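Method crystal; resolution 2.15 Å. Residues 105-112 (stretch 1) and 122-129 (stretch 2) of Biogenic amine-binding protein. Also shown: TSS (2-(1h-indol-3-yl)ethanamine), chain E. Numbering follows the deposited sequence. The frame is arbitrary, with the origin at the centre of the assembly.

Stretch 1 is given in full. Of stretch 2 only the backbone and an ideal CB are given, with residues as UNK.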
# COMPACT_ATOMS: atom_id res chain seq x y z
N GLU A 105 -0.85 11.75 11.38
CA GLU A 105 0.20 11.62 10.36
C GLU A 105 1.40 10.81 10.88
O GLU A 105 1.66 10.74 12.09
CB GLU A 105 0.66 13.01 9.88
CG GLU A 105 1.18 13.93 11.00
CD GLU A 105 1.43 15.38 10.53
OE1 GLU A 105 2.58 15.71 10.19
OE2 GLU A 105 0.47 16.18 10.53
N ARG A 106 2.13 10.20 9.95
CA ARG A 106 3.27 9.37 10.31
C ARG A 106 4.22 9.26 9.13
O ARG A 106 3.87 9.59 7.99
CB ARG A 106 2.78 7.98 10.66
CG ARG A 106 2.10 7.32 9.49
CD ARG A 106 1.18 6.20 9.90
NE ARG A 106 0.20 5.93 8.86
CZ ARG A 106 -0.47 4.79 8.73
NH1 ARG A 106 -0.25 3.80 9.58
NH2 ARG A 106 -1.35 4.64 7.74
N THR A 107 5.42 8.77 9.41
CA THR A 107 6.40 8.48 8.38
C THR A 107 6.39 6.99 8.08
O THR A 107 6.40 6.17 9.01
CB THR A 107 7.80 8.88 8.85
OG1 THR A 107 7.77 10.22 9.35
CG2 THR A 107 8.80 8.78 7.71
N LEU A 108 6.36 6.63 6.80
CA LEU A 108 6.38 5.23 6.40
C LEU A 108 7.56 4.94 5.49
O LEU A 108 7.77 5.63 4.48
CB LEU A 108 5.08 4.85 5.68
CG LEU A 108 3.80 4.90 6.51
CD1 LEU A 108 2.57 4.56 5.68
CD2 LEU A 108 3.93 3.94 7.66
N GLN A 109 8.35 3.93 5.85
CA GLN A 109 9.41 3.46 4.97
C GLN A 109 8.84 2.35 4.08
O GLN A 109 8.38 1.32 4.57
CB GLN A 109 10.59 2.94 5.79
CG GLN A 109 11.05 3.93 6.86
CD GLN A 109 12.25 3.43 7.66
OE1 GLN A 109 12.68 2.28 7.52
NE2 GLN A 109 12.79 4.29 8.52
N VAL A 110 8.87 2.57 2.77
CA VAL A 110 8.28 1.63 1.83
C VAL A 110 9.35 0.87 1.06
O VAL A 110 10.29 1.46 0.54
CB VAL A 110 7.35 2.36 0.82
CG1 VAL A 110 6.59 1.35 -0.03
CG2 VAL A 110 6.38 3.30 1.54
N SER A 111 9.20 -0.45 0.99
CA SER A 111 10.17 -1.26 0.25
C SER A 111 9.48 -2.25 -0.67
O SER A 111 8.90 -3.23 -0.20
CB SER A 111 11.09 -2.02 1.22
OG SER A 111 11.48 -1.21 2.31
N TYR A 112 9.55 -2.00 -1.97
CA TYR A 112 9.00 -2.95 -2.93
C TYR A 112 9.95 -4.12 -3.18
O TYR A 112 11.05 -3.96 -3.73
CB TYR A 112 8.53 -2.27 -4.22
CG TYR A 112 7.15 -1.68 -4.07
CD1 TYR A 112 6.98 -0.35 -3.73
CD2 TYR A 112 6.02 -2.48 -4.19
CE1 TYR A 112 5.71 0.19 -3.56
CE2 TYR A 112 4.74 -1.95 -4.02
CZ TYR A 112 4.59 -0.61 -3.70
OH TYR A 112 3.34 -0.07 -3.52
N UNK A 122 4.73 -6.70 -4.48
CA UNK A 122 4.84 -7.19 -3.11
C UNK A 122 5.62 -6.16 -2.30
O UNK A 122 6.69 -5.70 -2.71
CB UNK A 122 5.52 -8.56 -3.06
N UNK A 123 5.07 -5.76 -1.16
CA UNK A 123 5.61 -4.61 -0.47
C UNK A 123 5.80 -4.86 1.03
O UNK A 123 5.09 -5.67 1.63
CB UNK A 123 4.69 -3.41 -0.69
N UNK A 124 6.78 -4.18 1.61
CA UNK A 124 6.92 -4.11 3.06
C UNK A 124 6.82 -2.65 3.47
O UNK A 124 7.56 -1.80 2.96
CB UNK A 124 8.24 -4.73 3.53
N UNK A 125 5.87 -2.35 4.36
CA UNK A 125 5.67 -1.00 4.86
C UNK A 125 5.85 -0.96 6.36
O UNK A 125 5.33 -1.81 7.07
CB UNK A 125 4.28 -0.48 4.48
N UNK A 126 6.57 0.04 6.85
CA UNK A 126 6.84 0.10 8.28
C UNK A 126 7.04 1.52 8.80
O UNK A 126 7.58 2.37 8.11
CB UNK A 126 8.08 -0.74 8.60
N UNK A 127 6.59 1.76 10.03
CA UNK A 127 6.69 3.07 10.65
C UNK A 127 7.77 3.03 11.71
O UNK A 127 7.67 2.29 12.68
CB UNK A 127 5.35 3.50 11.25
N UNK A 128 8.83 3.84 11.53
CA UNK A 128 9.98 3.89 12.43
C UNK A 128 9.58 4.28 13.85
O UNK A 128 10.28 3.95 14.80
CB UNK A 128 11.02 4.88 11.90
N UNK A 129 8.45 4.97 13.98
CA UNK A 129 7.95 5.38 15.29
C UNK A 129 7.00 4.33 15.86
O UNK A 129 6.60 4.41 17.02
CB UNK A 129 7.24 6.73 15.19
N1 TSS E . -2.06 2.84 3.37
CA TSS E . -1.08 2.54 4.39
CB TSS E . -0.35 1.24 4.27
CG TSS E . 0.02 0.77 2.89
CD1 TSS E . -0.53 -0.31 2.21
NE1 TSS E . 0.07 -0.42 1.01
CE2 TSS E . 1.01 0.58 0.87
CD2 TSS E . 1.00 1.33 2.02
CZ2 TSS E . 1.89 0.91 -0.20
CH2 TSS E . 2.76 1.98 -0.07
CZ3 TSS E . 2.75 2.74 1.10
CE3 TSS E . 1.88 2.42 2.14

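The two segments pair as antiparallel strands, their N-to-C directions 154° apart; in the extended backbone of 123 to 126, successive CB atoms alternate between the face carrying Val110 and Tyr112 and the face carrying Gln109 and Ser111.

At position 122 the CA-to-CB bond points away from stretch 1, with nothing of it within 5.5 Å. Extended angles (-124/129) suit many β-formers, and stretch 1 does not choose among them. The residue is Val122.

Position 123 lies opposite Tyr112 in a non-hydrogen-bonded pair. Its ideal CB is 3.6 Å from Tyr112 CE2 and 5.2 Å from Val110 CG1, a setting that favours a compact apolar group: valine, isoleucine, perhaps threonine or alanine. The residue is Val123. Its CG2 sits 3.7 Å from the centroid of the Tyr112 ring, 8° off the normal, a CH-pi contact, and also 3.6 Å from Val110 CG1.

Position 124 pairs with Ser111 through two backbone hydrogen bonds, Ser111 N to the O of 124 and the N of 124 to Ser111 O, both 2.9 Å. These involve only main-chain atoms, so they exclude proline, which lacks the amide hydrogen; the nearby hydroxyl makes a polar side chain plausible. The residue is His124. Its ND1 remains 4.3 Å from Ser111 OG, too far for direct bonding, but a water bridges them, its O 2.8 Å from His124 ND1 and 2.6 Å from Ser111 OG.

Position 125 returns to the face of Val110. The ideal CB is 5.2 Å from Val110 CG2 and 5.5 Å from Leu108 CD1, leaving room for valine, isoleucine or leucine. Val125 places CG1 4.0 Å from Leu108 CD1, while its CG2 lies 3.7 Å from CD2 of the tryptamine indole.

Position 126 pairs with Gln109: Gln109 N donates to the O of 126 (2.9 Å, 163°) and the N of 126 to Gln109 O (3.2 Å, 149°), which rules out proline. The ideal CB lies 4.5 Å from Gln109 O, so stretch 1 otherwise sets little limit. The residue is Cys126, covalently bonded elsewhere in the structure.

At position 127 the ideal CB is 3.6 Å from Thr107 O and 3.9 Å from Leu108 CD2; a short side chain, polar or apolar, is reasonable. Asp127 OD1 accepts from the backbone N of 129 at 2.8 Å. That OD1 is 3.2 Å from Thr107 O, a contact between two acceptors.

Position 128 has phi -60° and its CB 3.9 Å from Gln109 NE2; proline or a small residue suits. Pro128 CG comes within 3.1 Å of Gln109 NE2, a tight contact.

Position 129 lies beyond contact; it is Ala129, poorly ordered.

Stretch 2 (122-129) VVHVCDPA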
# COMPACT_ATOMS: atom_id res chain seq x y z
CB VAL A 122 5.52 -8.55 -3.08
CG1 VAL A 122 5.65 -9.05 -1.65
CG2 VAL A 122 4.73 -9.54 -3.94
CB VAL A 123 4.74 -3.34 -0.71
CG1 VAL A 123 3.39 -3.42 0.05
CG2 VAL A 123 5.49 -2.07 -0.34
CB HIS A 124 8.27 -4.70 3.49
CG HIS A 124 8.60 -4.45 4.93
ND1 HIS A 124 9.39 -3.40 5.34
CD2 HIS A 124 8.24 -5.11 6.06
CE1 HIS A 124 9.51 -3.42 6.66
NE2 HIS A 124 8.82 -4.45 7.12
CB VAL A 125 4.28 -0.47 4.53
CG1 VAL A 125 4.18 1.01 4.90
CG2 VAL A 125 3.97 -0.68 3.05
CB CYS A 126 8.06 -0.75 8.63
SG CYS A 126 8.27 -0.96 10.39
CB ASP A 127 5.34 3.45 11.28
CG ASP A 127 5.35 4.83 11.90
OD1 ASP A 127 6.45 5.40 12.12
OD2 ASP A 127 4.25 5.35 12.18
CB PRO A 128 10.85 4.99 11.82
CG PRO A 128 10.43 5.07 10.40
CD PRO A 128 8.98 4.75 10.38
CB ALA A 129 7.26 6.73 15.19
O HOH W 1 10.10 -0.82 4.44
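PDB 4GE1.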